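Local coordinates for protein alanine racemase (Corynebacterium glutamicum, PDB 2DY3) that belongs to the alanine racemase family, in which a TIM-type barrel carrying pyridoxal-5'-phosphate is joined to a largely beta C-terminal domain, and here forms a two-chain assembly, at residues Thr5-Leu10 with Thr237-Val242; Ala37-Val42 with Thr356-Val361; Thr157-Ala162 with Arg172-Phe177; Thr153-His158 with Pro192-Cys197. All coordinates share one frame; numbering follows the deposited sequence.

Contact 1: Thr5-Leu10 with Thr237-Val242; sequences TTKIDL and TWEAKV
T5, T6 and K7 pair with E239, W238 and T237 as an antiparallel beta ladder in the mixed sheet of the C-terminal domain, to which the chain's first strand is added. The backbone does most of the joining. T5 and E239 form a hydrogen-bonded pair with two nearly linear bonds: T5 N reaches E239 O at 3.0 Å, and E239 N returns the bond to T5 O. K7 and T237 form the next such pair, short on one side (K7 N to T237 O 2.7 Å) and more bent on the other, where T237 N meets K7 O at 3.1 Å. The non-hydrogen-bonded pair T6 and W238 lies between them, and T6 CA points a C-H at T237 O, 3.0 Å away.

Side-chain packing differs on the two faces. On the face of T6 and W238, T6 CG2 touches W238 CD1 at 3.5 Å, while T5 O meets the same carbon at the ring edge. A small beta-branched residue suits this place beside the broad indole, which P352 and I326 also pack against. The other face carries T5, K7 and E239, which are partly exposed, and the buried T237: T5 and E239 run side by side, and the CB atoms of K7 and T237 touch. The extended K7 chain carries NZ toward E239, but this salt bridge is long, and its geometry is doubtful because the carboxylate is modelled too close to K7.

A water links the strands as well. It donates to K7 O at 2.9 Å and is hydrogen-bonded to T237 OG1, which also binds E329 N.

Contact 2: Ala37-Val42 with Thr356-Val361; sequences AYNHGV and TVRAYV. With PLP (pyridoxal-5'-phosphate), chain F.
R358 grips the backbone carbonyl of N39 side-on, tying the loop after helix 34-38 of the barrel domain to the C-terminal strand 357-360. Both NE and NH2 donate to N39 O, at 3.3 and 3.1 Å, from the same face of the peptide plane and well above it. The bonds are bent, but a guanidinium with two adjacent N-H groups suits a single carbonyl, and a water also donates to N39 O. The arginine leaves its strand with CG anti to the backbone N (chi1 -171°), and a bend at chi3 (-71°) sets NE beside the loop.

Next to this grip, G41 presents bare backbone. Its N lies 3.5 Å from R358 NE, over one face of the guanidinium, and its CA is 3.7 Å from Y360 OH. With no side chain on G41, R358 CD and the phenol can both come this close. The edge of the Y360 ring faces H40 O.

Farther out, T6 and I8 of strand 4-8 pack against R358, while H40 folds back on its own loop. H40 ND1 donates to Y38 O at 2.9 Å, and its ring stacks on Y220, as does that of Y38. Y38 itself lines the pyridoxal-5'-phosphate pocket, where M304 of the second subunit packs on it and its hydroxyl donates to the phosphate, with Y38 OH and PLP O1P 2.7 Å apart.

Contact 3: Thr157-Ala162 with Arg172-Phe177; sequences THLACA and RQIIAF. With PLP (pyridoxal-5'-phosphate), chain F.
T157 and F177 meet at the tight end of a barrel beta-alpha unit, where the loop leaving strand 150-156 lies against helix 169-186. T157 CB sits 3.8 Å from F177 CD1, and the two side chains slide past each other in opposite directions. With OG1 anti to its backbone N (chi1 -160°), T157 turns that hydroxyl to S125 OG and I123 O.

Q173 fills the middle, running antiparallel to the L159 side chain. Q173 CB and the amide both touch L159 CD1, NE2 being nearest at 3.6 Å, and L159 CD1 goes on to meet I174 CD1 at 4.4 Å. A glutamine suits this buried place because its CB and amide carbon pack on leucine while OE1 is hydrogen-bonded to S125 OG. No hydrogen bond passes directly between 157-162 and 172-177; S125 OG, bonded to both T157 OG1 and Q173 OE1, links them through a third residue.

Beyond A160 the contact thins out. C161 and A162 are exposed and poorly ordered, although C161 O is hydrogen-bonded to R301 of the second subunit. H158 turns from the helix toward pyridoxal-5'-phosphate, placing its ring face against the ligand with H158 CE1 3.5 Å from PLP C2.

Contact 4: Thr153-His158 with Pro192-Cys197; sequences TGMFTH and PVNHVC. With PLP (pyridoxal-5'-phosphate), chain F.
M155 and N194 meet where the barrel strand 150-156 is flanked by 192-197, which runs in nearly the same direction. Followed outward from CB, N194 reaches across to the backbone of M155. N194 CB rests 3.3 Å from M155 O; CG, set beside its own backbone N (chi1 -53°), lies near both the O and the N of M155, 3.7 Å from the former; and OD1 takes the place of a backbone carbonyl, accepting from M155 N at 2.7 Å in the plane of the amide carbonyl. OD1 also touches M155 CG, while ND2 makes a weak bond to C191 O. Asparagine suits the place because its short arm brings a carbonyl oxygen to a backbone N-H.

Around it the backbones are joined unevenly. V193 N donates to T153 O at 2.9 Å, and G154, with no side chain to intervene, directs a CA-H almost straight at V193 O. Farther along, H195 N to M155 O and T157 N to H195 O are weak bonds, the latter 3.4 Å long.

Apolar side-chain contacts gather in this half. F156 CB forms a CH-pi contact 3.6 Å from the centroid of the H195 ring, whereas the two rings are nearly parallel but slid apart. T157 CG2 packs on V196 CG1 at 3.6 Å, near F177 of the covering helix. The chemistry implies a graded pairing: shorter, straighter bonds at the T153 to M155 end, one of them to a side-chain amide, and weak bonds plus packing toward H158.

Contacts 1 and 2 share a sheet, since strands 4-8 and 357-360 are neighbours in it. Both are partly buried, and both join parts of the chain more than 200 residues apart. Contact 1 is largely backbone pairing; contact 2 depends on an arginine reaching from that sheet to a barrel loop. Contacts 3 and 4, buried within the barrel, lie on the opposite side of the chain's centre. They share T157 and H158, where strand 150-156 gives way to its loop: contact 3 sets that loop against helix 169-186 without direct hydrogen bonds, contact 4 pairs 153-158 with 192-197. Contacts 2, 3 and 4 all reach pyridoxal-5'-phosphate, whereas contacts 1 and 3 have centres 36 Å apart.

Contact 1: Thr5-Leu10 with Thr237-Val242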
# COMPACT_ATOMS: atom_id res chain seq x y z
N THR B 5 0.11 -8.92 10.55
CA THR B 5 1.51 -8.50 10.56
C THR B 5 2.37 -9.15 9.50
O THR B 5 1.96 -10.11 8.84
CB THR B 5 2.17 -8.84 11.92
OG1 THR B 5 2.42 -10.25 11.97
CG2 THR B 5 1.25 -8.47 13.08
N THR B 6 3.56 -8.60 9.32
CA THR B 6 4.55 -9.16 8.42
C THR B 6 5.73 -9.45 9.33
O THR B 6 6.17 -8.58 10.09
CB THR B 6 5.00 -8.17 7.33
OG1 THR B 6 5.33 -6.91 7.93
CG2 THR B 6 3.90 -7.99 6.28
N LYS B 7 6.23 -10.69 9.29
CA LYS B 7 7.38 -11.08 10.10
C LYS B 7 8.60 -10.87 9.24
O LYS B 7 8.70 -11.46 8.16
CB LYS B 7 7.34 -12.56 10.48
CG LYS B 7 6.39 -12.96 11.59
CD LYS B 7 6.57 -14.45 11.86
CE LYS B 7 5.78 -14.93 13.06
NZ LYS B 7 5.97 -16.40 13.28
N ILE B 8 9.54 -10.05 9.70
CA ILE B 8 10.75 -9.82 8.95
C ILE B 8 11.91 -10.50 9.65
O ILE B 8 12.33 -10.08 10.73
CB ILE B 8 11.07 -8.31 8.81
CG1 ILE B 8 9.84 -7.56 8.31
CG2 ILE B 8 12.22 -8.11 7.84
CD1 ILE B 8 9.24 -8.15 7.04
N ASP B 9 12.43 -11.55 9.02
CA ASP B 9 13.55 -12.29 9.57
C ASP B 9 14.86 -11.60 9.19
O ASP B 9 15.33 -11.74 8.06
CB ASP B 9 13.54 -13.72 9.02
CG ASP B 9 14.64 -14.58 9.60
OD1 ASP B 9 15.58 -14.03 10.22
OD2 ASP B 9 14.59 -15.81 9.41
N LEU B 10 15.44 -10.86 10.13
CA LEU B 10 16.68 -10.15 9.86
C LEU B 10 17.88 -11.07 9.66
O LEU B 10 18.78 -10.76 8.87
CB LEU B 10 16.96 -9.15 11.00
CG LEU B 10 15.94 -8.01 11.07
CD1 LEU B 10 16.23 -7.07 12.24
CD2 LEU B 10 15.95 -7.26 9.76
N THR B 237 7.14 -12.84 5.89
CA THR B 237 6.00 -13.72 6.07
C THR B 237 4.83 -12.79 6.40
O THR B 237 4.94 -11.95 7.29
CB THR B 237 6.20 -14.70 7.23
OG1 THR B 237 7.28 -15.59 6.94
CG2 THR B 237 4.92 -15.51 7.46
N TRP B 238 3.73 -12.91 5.66
CA TRP B 238 2.54 -12.10 5.89
C TRP B 238 1.52 -13.04 6.51
O TRP B 238 1.16 -14.06 5.92
CB TRP B 238 2.01 -11.53 4.56
CG TRP B 238 0.97 -10.43 4.69
CD1 TRP B 238 0.82 -9.57 5.74
CD2 TRP B 238 0.02 -10.02 3.69
NE1 TRP B 238 -0.17 -8.66 5.46
CE2 TRP B 238 -0.67 -8.91 4.21
CE3 TRP B 238 -0.31 -10.48 2.41
CZ2 TRP B 238 -1.67 -8.24 3.49
CZ3 TRP B 238 -1.30 -9.83 1.70
CH2 TRP B 238 -1.97 -8.72 2.24
N GLU B 239 1.06 -12.72 7.72
CA GLU B 239 0.11 -13.59 8.41
C GLU B 239 -0.92 -12.84 9.24
O GLU B 239 -0.67 -11.75 9.77
CB GLU B 239 0.87 -14.59 9.30
CG GLU B 239 1.58 -13.95 10.48
CD GLU B 239 2.52 -14.91 11.21
OE1 GLU B 239 3.04 -14.54 12.28
OE2 GLU B 239 2.76 -16.03 10.70
N ALA B 240 -2.09 -13.45 9.37
CA ALA B 240 -3.18 -12.86 10.13
C ALA B 240 -3.75 -13.88 11.09
O ALA B 240 -3.58 -15.09 10.92
CB ALA B 240 -4.27 -12.36 9.19
N LYS B 241 -4.43 -13.40 12.12
CA LYS B 241 -5.05 -14.28 13.08
C LYS B 241 -6.54 -14.28 12.75
O LYS B 241 -7.15 -13.21 12.59
CB LYS B 241 -4.80 -13.76 14.50
CG LYS B 241 -3.31 -13.74 14.85
CD LYS B 241 -3.07 -13.68 16.34
CE LYS B 241 -1.61 -13.94 16.66
NZ LYS B 241 -1.33 -13.90 18.12
N VAL B 242 -7.12 -15.47 12.63
CA VAL B 242 -8.53 -15.60 12.31
C VAL B 242 -9.37 -14.90 13.37
O VAL B 242 -9.21 -15.16 14.57
CB VAL B 242 -8.93 -17.09 12.24
CG1 VAL B 242 -10.42 -17.22 11.91
CG2 VAL B 242 -8.08 -17.80 11.19
O HOH W 1 9.52 -14.28 8.22

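Contact 2: Ala37-Val42 with Thr356-Val361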
# COMPACT_ATOMS: atom_id res chain seq x y z
N ALA B 37 13.11 -0.74 1.64
CA ALA B 37 13.71 -2.06 1.63
C ALA B 37 12.70 -3.08 1.11
O ALA B 37 12.49 -4.12 1.72
CB ALA B 37 14.18 -2.44 3.03
N TYR B 38 12.09 -2.76 -0.03
CA TYR B 38 11.09 -3.63 -0.64
C TYR B 38 10.01 -4.00 0.36
O TYR B 38 9.61 -5.16 0.46
CB TYR B 38 11.76 -4.89 -1.20
CG TYR B 38 12.54 -4.66 -2.47
CD1 TYR B 38 13.28 -3.50 -2.65
CD2 TYR B 38 12.55 -5.60 -3.49
CE1 TYR B 38 13.99 -3.28 -3.81
CE2 TYR B 38 13.27 -5.39 -4.65
CZ TYR B 38 13.99 -4.23 -4.81
OH TYR B 38 14.69 -3.99 -5.97
N ASN B 39 9.58 -3.00 1.13
CA ASN B 39 8.53 -3.16 2.13
C ASN B 39 8.97 -3.95 3.37
O ASN B 39 8.14 -4.27 4.21
CB ASN B 39 7.31 -3.84 1.50
CG ASN B 39 6.03 -3.61 2.29
OD1 ASN B 39 5.08 -4.39 2.18
ND2 ASN B 39 5.99 -2.54 3.06
N HIS B 40 10.26 -4.26 3.49
CA HIS B 40 10.75 -5.01 4.65
C HIS B 40 11.16 -4.14 5.84
O HIS B 40 11.51 -4.66 6.91
CB HIS B 40 11.93 -5.91 4.26
CG HIS B 40 11.56 -7.09 3.42
ND1 HIS B 40 11.11 -6.97 2.12
CD2 HIS B 40 11.58 -8.42 3.69
CE1 HIS B 40 10.88 -8.18 1.63
NE2 HIS B 40 11.15 -9.07 2.57
N GLY B 41 11.13 -2.82 5.67
CA GLY B 41 11.52 -1.93 6.76
C GLY B 41 12.99 -1.56 6.68
O GLY B 41 13.83 -2.17 7.35
N VAL B 42 13.30 -0.55 5.88
CA VAL B 42 14.68 -0.11 5.68
C VAL B 42 15.38 0.35 6.95
O VAL B 42 16.61 0.24 7.07
CB VAL B 42 14.74 1.03 4.63
CG1 VAL B 42 14.16 2.33 5.20
CG2 VAL B 42 16.17 1.23 4.17
N THR B 356 -1.59 -3.72 8.50
CA THR B 356 -0.48 -4.64 8.67
C THR B 356 0.65 -4.01 9.49
O THR B 356 1.14 -2.94 9.15
CB THR B 356 0.13 -5.06 7.32
OG1 THR B 356 0.71 -3.91 6.68
CG2 THR B 356 -0.92 -5.63 6.41
N VAL B 357 1.05 -4.68 10.56
CA VAL B 357 2.13 -4.17 11.40
C VAL B 357 3.40 -4.97 11.12
O VAL B 357 3.35 -6.19 10.96
CB VAL B 357 1.78 -4.27 12.89
CG1 VAL B 357 2.95 -3.79 13.73
CG2 VAL B 357 0.54 -3.45 13.18
N ARG B 358 4.53 -4.28 11.07
CA ARG B 358 5.79 -4.93 10.79
C ARG B 358 6.49 -5.40 12.07
O ARG B 358 6.74 -4.60 12.98
CB ARG B 358 6.68 -3.96 10.00
CG ARG B 358 7.95 -4.55 9.44
CD ARG B 358 8.70 -3.52 8.59
NE ARG B 358 8.04 -3.22 7.31
CZ ARG B 358 7.55 -2.03 6.98
NH1 ARG B 358 7.63 -1.01 7.82
NH2 ARG B 358 6.98 -1.86 5.80
N ALA B 359 6.80 -6.69 12.14
CA ALA B 359 7.49 -7.27 13.29
C ALA B 359 8.79 -7.92 12.83
O ALA B 359 8.83 -8.64 11.82
CB ALA B 359 6.61 -8.29 13.98
N TYR B 360 9.86 -7.69 13.58
CA TYR B 360 11.16 -8.23 13.22
C TYR B 360 11.53 -9.56 13.88
O TYR B 360 11.53 -9.68 15.10
CB TYR B 360 12.22 -7.16 13.50
CG TYR B 360 11.98 -5.92 12.68
CD1 TYR B 360 12.30 -5.90 11.32
CD2 TYR B 360 11.36 -4.81 13.22
CE1 TYR B 360 12.01 -4.80 10.54
CE2 TYR B 360 11.06 -3.71 12.45
CZ TYR B 360 11.38 -3.71 11.10
OH TYR B 360 11.08 -2.62 10.32
N VAL B 361 11.80 -10.54 13.02
CA VAL B 361 12.17 -11.90 13.41
C VAL B 361 11.14 -12.60 14.28
O VAL B 361 10.51 -11.99 15.14
CB VAL B 361 13.53 -11.92 14.13
CG1 VAL B 361 13.90 -13.34 14.51
CG2 VAL B 361 14.59 -11.33 13.23
N1 PLP F . 18.88 -0.95 -10.06
C2 PLP F . 17.87 -0.02 -10.32
C2A PLP F . 18.19 1.23 -11.13
C3 PLP F . 16.57 -0.27 -9.82
O3 PLP F . 15.55 0.63 -10.07
C4 PLP F . 16.31 -1.46 -9.06
C4A PLP F . 14.90 -1.80 -8.53
C5 PLP F . 17.39 -2.38 -8.84
C6 PLP F . 18.65 -2.11 -9.33
C5A PLP F . 17.21 -3.66 -8.08
O4P PLP F . 16.74 -4.70 -8.93
P PLP F . 16.42 -6.23 -8.50
O1P PLP F . 15.48 -6.21 -7.38
O2P PLP F . 15.84 -6.77 -9.73
O3P PLP F . 17.75 -6.76 -8.13
O HOH W 2 6.18 -5.20 5.78

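Contact 3: Thr157-Ala162 with Arg172-Phe177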
# COMPACT_ATOMS: atom_id res chain seq x y z
N THR B 157 23.65 1.38 -16.12
CA THR B 157 22.46 1.27 -16.93
C THR B 157 21.63 0.21 -16.23
O THR B 157 22.16 -0.60 -15.45
CB THR B 157 22.77 0.84 -18.38
OG1 THR B 157 21.67 1.20 -19.23
CG2 THR B 157 23.01 -0.66 -18.47
N HIS B 158 20.34 0.22 -16.46
CA HIS B 158 19.50 -0.75 -15.81
C HIS B 158 19.06 -1.76 -16.84
O HIS B 158 18.21 -1.47 -17.68
CB HIS B 158 18.30 -0.05 -15.18
CG HIS B 158 17.47 -0.93 -14.30
ND1 HIS B 158 18.02 -1.80 -13.38
CD2 HIS B 158 16.12 -1.06 -14.18
CE1 HIS B 158 17.05 -2.41 -12.73
NE2 HIS B 158 15.89 -1.99 -13.20
N LEU B 159 19.67 -2.93 -16.82
CA LEU B 159 19.25 -3.95 -17.76
C LEU B 159 17.79 -4.12 -17.46
O LEU B 159 17.47 -4.81 -16.49
CB LEU B 159 19.92 -5.29 -17.50
CG LEU B 159 21.33 -5.48 -18.00
CD1 LEU B 159 21.35 -5.01 -19.43
CD2 LEU B 159 22.33 -4.72 -17.16
N ALA B 160 16.90 -3.50 -18.23
CA ALA B 160 15.46 -3.70 -18.00
C ALA B 160 15.46 -5.21 -17.89
O ALA B 160 16.35 -5.84 -18.46
CB ALA B 160 14.65 -3.28 -19.23
N CYS B 161 14.50 -5.81 -17.19
CA CYS B 161 14.55 -7.27 -17.09
C CYS B 161 14.14 -8.09 -18.28
O CYS B 161 12.98 -8.43 -18.47
CB CYS B 161 13.81 -7.77 -15.86
SG CYS B 161 15.04 -8.11 -14.61
N ALA B 162 15.15 -8.42 -19.06
CA ALA B 162 15.01 -9.25 -20.23
C ALA B 162 16.00 -10.36 -19.89
O ALA B 162 17.11 -10.38 -20.40
CB ALA B 162 15.44 -8.50 -21.46
N ARG B 172 22.59 -6.53 -26.09
CA ARG B 172 22.50 -5.37 -26.97
C ARG B 172 22.68 -4.11 -26.13
O ARG B 172 23.30 -3.14 -26.56
CB ARG B 172 21.15 -5.34 -27.70
CG ARG B 172 21.06 -4.25 -28.77
CD ARG B 172 22.15 -4.44 -29.82
NE ARG B 172 22.01 -5.71 -30.52
CZ ARG B 172 21.05 -5.98 -31.40
NH1 ARG B 172 20.14 -5.06 -31.70
NH2 ARG B 172 20.98 -7.18 -31.97
N GLN B 173 22.14 -4.14 -24.91
CA GLN B 173 22.27 -3.01 -24.00
C GLN B 173 23.72 -2.82 -23.56
O GLN B 173 24.20 -1.69 -23.47
CB GLN B 173 21.39 -3.21 -22.76
CG GLN B 173 19.90 -3.09 -23.00
CD GLN B 173 19.12 -2.95 -21.70
OE1 GLN B 173 19.15 -1.90 -21.05
NE2 GLN B 173 18.43 -4.01 -21.30
N ILE B 174 24.41 -3.93 -23.29
CA ILE B 174 25.80 -3.86 -22.86
C ILE B 174 26.67 -3.26 -23.95
O ILE B 174 27.57 -2.48 -23.67
CB ILE B 174 26.35 -5.27 -22.48
CG1 ILE B 174 25.61 -5.80 -21.26
CG2 ILE B 174 27.84 -5.18 -22.15
CD1 ILE B 174 25.74 -4.90 -20.06
N ILE B 175 26.40 -3.63 -25.20
CA ILE B 175 27.18 -3.07 -26.30
C ILE B 175 27.05 -1.55 -26.30
O ILE B 175 28.05 -0.84 -26.37
CB ILE B 175 26.70 -3.61 -27.67
CG1 ILE B 175 27.08 -5.09 -27.81
CG2 ILE B 175 27.33 -2.81 -28.79
CD1 ILE B 175 26.62 -5.71 -29.11
N ALA B 176 25.82 -1.05 -26.21
CA ALA B 176 25.57 0.39 -26.20
C ALA B 176 26.20 1.05 -24.97
O ALA B 176 26.72 2.16 -25.04
CB ALA B 176 24.08 0.65 -26.23
N PHE B 177 26.14 0.36 -23.83
CA PHE B 177 26.70 0.89 -22.59
C PHE B 177 28.22 1.04 -22.71
O PHE B 177 28.78 2.05 -22.28
CB PHE B 177 26.37 -0.06 -21.42
CG PHE B 177 26.85 0.43 -20.08
CD1 PHE B 177 26.33 1.58 -19.50
CD2 PHE B 177 27.81 -0.29 -19.37
CE1 PHE B 177 26.75 2.00 -18.24
CE2 PHE B 177 28.23 0.12 -18.12
CZ PHE B 177 27.69 1.27 -17.55
N1 PLP F . 18.88 -0.95 -10.06
C2 PLP F . 17.87 -0.02 -10.32
C2A PLP F . 18.19 1.23 -11.13
C3 PLP F . 16.57 -0.27 -9.82
O3 PLP F . 15.55 0.63 -10.07
C4 PLP F . 16.31 -1.46 -9.06
C4A PLP F . 14.90 -1.80 -8.53
C5 PLP F . 17.39 -2.38 -8.84
C6 PLP F . 18.65 -2.11 -9.33
C5A PLP F . 17.21 -3.66 -8.08
O4P PLP F . 16.74 -4.70 -8.93
P PLP F . 16.42 -6.23 -8.50
O1P PLP F . 15.48 -6.21 -7.38
O2P PLP F . 15.84 -6.77 -9.73
O3P PLP F . 17.75 -6.76 -8.13

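Contact 4: Thr153-His158 with Pro192-Cys197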
# COMPACT_ATOMS: atom_id res chain seq x y z
N THR B 153 31.84 9.44 -10.67
CA THR B 153 32.34 8.20 -10.10
C THR B 153 32.20 7.01 -11.05
O THR B 153 32.84 5.97 -10.85
CB THR B 153 31.62 7.85 -8.80
OG1 THR B 153 32.23 6.70 -8.22
CG2 THR B 153 30.14 7.56 -9.07
N GLY B 154 31.36 7.17 -12.06
CA GLY B 154 31.14 6.11 -13.04
C GLY B 154 29.80 6.26 -13.73
O GLY B 154 29.16 7.31 -13.66
N MET B 155 29.38 5.20 -14.42
CA MET B 155 28.08 5.19 -15.10
C MET B 155 27.42 3.83 -14.91
O MET B 155 28.07 2.84 -14.56
CB MET B 155 28.23 5.50 -16.60
CG MET B 155 29.20 4.61 -17.37
SD MET B 155 29.05 4.87 -19.15
CE MET B 155 29.65 6.52 -19.33
N PHE B 156 26.12 3.79 -15.12
CA PHE B 156 25.39 2.55 -14.95
C PHE B 156 24.18 2.56 -15.86
O PHE B 156 23.75 3.61 -16.32
CB PHE B 156 24.92 2.41 -13.49
CG PHE B 156 23.87 3.40 -13.09
CD1 PHE B 156 24.17 4.75 -12.96
CD2 PHE B 156 22.56 2.99 -12.86
CE1 PHE B 156 23.19 5.66 -12.60
CE2 PHE B 156 21.58 3.90 -12.51
CZ PHE B 156 21.90 5.24 -12.38
N THR B 157 23.65 1.38 -16.12
CA THR B 157 22.46 1.27 -16.93
C THR B 157 21.63 0.21 -16.23
O THR B 157 22.16 -0.60 -15.45
CB THR B 157 22.77 0.84 -18.38
OG1 THR B 157 21.67 1.20 -19.23
CG2 THR B 157 23.01 -0.66 -18.47
N HIS B 158 20.34 0.22 -16.46
CA HIS B 158 19.50 -0.75 -15.81
C HIS B 158 19.06 -1.76 -16.84
O HIS B 158 18.21 -1.47 -17.68
CB HIS B 158 18.30 -0.05 -15.18
CG HIS B 158 17.47 -0.93 -14.30
ND1 HIS B 158 18.02 -1.80 -13.38
CD2 HIS B 158 16.12 -1.06 -14.18
CE1 HIS B 158 17.05 -2.41 -12.73
NE2 HIS B 158 15.89 -1.99 -13.20
N PRO B 192 35.52 5.30 -12.87
CA PRO B 192 36.15 4.24 -12.06
C PRO B 192 35.25 3.08 -11.65
O PRO B 192 35.67 1.92 -11.67
CB PRO B 192 36.65 5.00 -10.83
CG PRO B 192 36.82 6.39 -11.31
CD PRO B 192 35.63 6.60 -12.19
N VAL B 193 34.02 3.39 -11.26
CA VAL B 193 33.10 2.36 -10.80
C VAL B 193 31.80 2.34 -11.59
O VAL B 193 30.98 3.25 -11.49
CB VAL B 193 32.81 2.55 -9.30
CG1 VAL B 193 31.92 1.43 -8.78
CG2 VAL B 193 34.12 2.59 -8.53
N ASN B 194 31.61 1.27 -12.36
CA ASN B 194 30.42 1.14 -13.18
C ASN B 194 29.64 -0.10 -12.78
O ASN B 194 30.20 -1.04 -12.21
CB ASN B 194 30.82 1.07 -14.66
CG ASN B 194 31.71 2.23 -15.09
OD1 ASN B 194 31.33 3.39 -14.96
ND2 ASN B 194 32.90 1.91 -15.59
N HIS B 195 28.35 -0.10 -13.08
CA HIS B 195 27.48 -1.23 -12.75
C HIS B 195 26.25 -1.33 -13.64
O HIS B 195 25.74 -0.34 -14.13
CB HIS B 195 27.07 -1.15 -11.28
CG HIS B 195 26.71 0.23 -10.81
ND1 HIS B 195 25.40 0.64 -10.65
CD2 HIS B 195 27.48 1.27 -10.42
CE1 HIS B 195 25.38 1.87 -10.17
NE2 HIS B 195 26.63 2.28 -10.02
N VAL B 196 25.79 -2.56 -13.85
CA VAL B 196 24.62 -2.83 -14.67
C VAL B 196 23.78 -3.97 -14.10
O VAL B 196 22.59 -4.06 -14.37
CB VAL B 196 25.02 -3.23 -16.11
CG1 VAL B 196 25.85 -2.12 -16.76
CG2 VAL B 196 25.81 -4.53 -16.09
N CYS B 197 24.40 -4.82 -13.29
CA CYS B 197 23.73 -5.99 -12.73
C CYS B 197 22.70 -5.87 -11.60
O CYS B 197 23.02 -5.44 -10.49
CB CYS B 197 24.78 -7.03 -12.30
SG CYS B 197 25.52 -7.94 -13.68
N1 PLP F . 18.88 -0.95 -10.06
C2 PLP F . 17.87 -0.02 -10.32
C2A PLP F . 18.19 1.23 -11.13
C3 PLP F . 16.57 -0.27 -9.82
O3 PLP F . 15.55 0.63 -10.07
C4 PLP F . 16.31 -1.46 -9.06
C4A PLP F . 14.90 -1.80 -8.53
C5 PLP F . 17.39 -2.38 -8.84
C6 PLP F . 18.65 -2.11 -9.33
C5A PLP F . 17.21 -3.66 -8.08
O4P PLP F . 16.74 -4.70 -8.93
P PLP F . 16.42 -6.23 -8.50
O1P PLP F . 15.48 -6.21 -7.38
O2P PLP F . 15.84 -6.77 -9.73
O3P PLP F . 17.75 -6.76 -8.13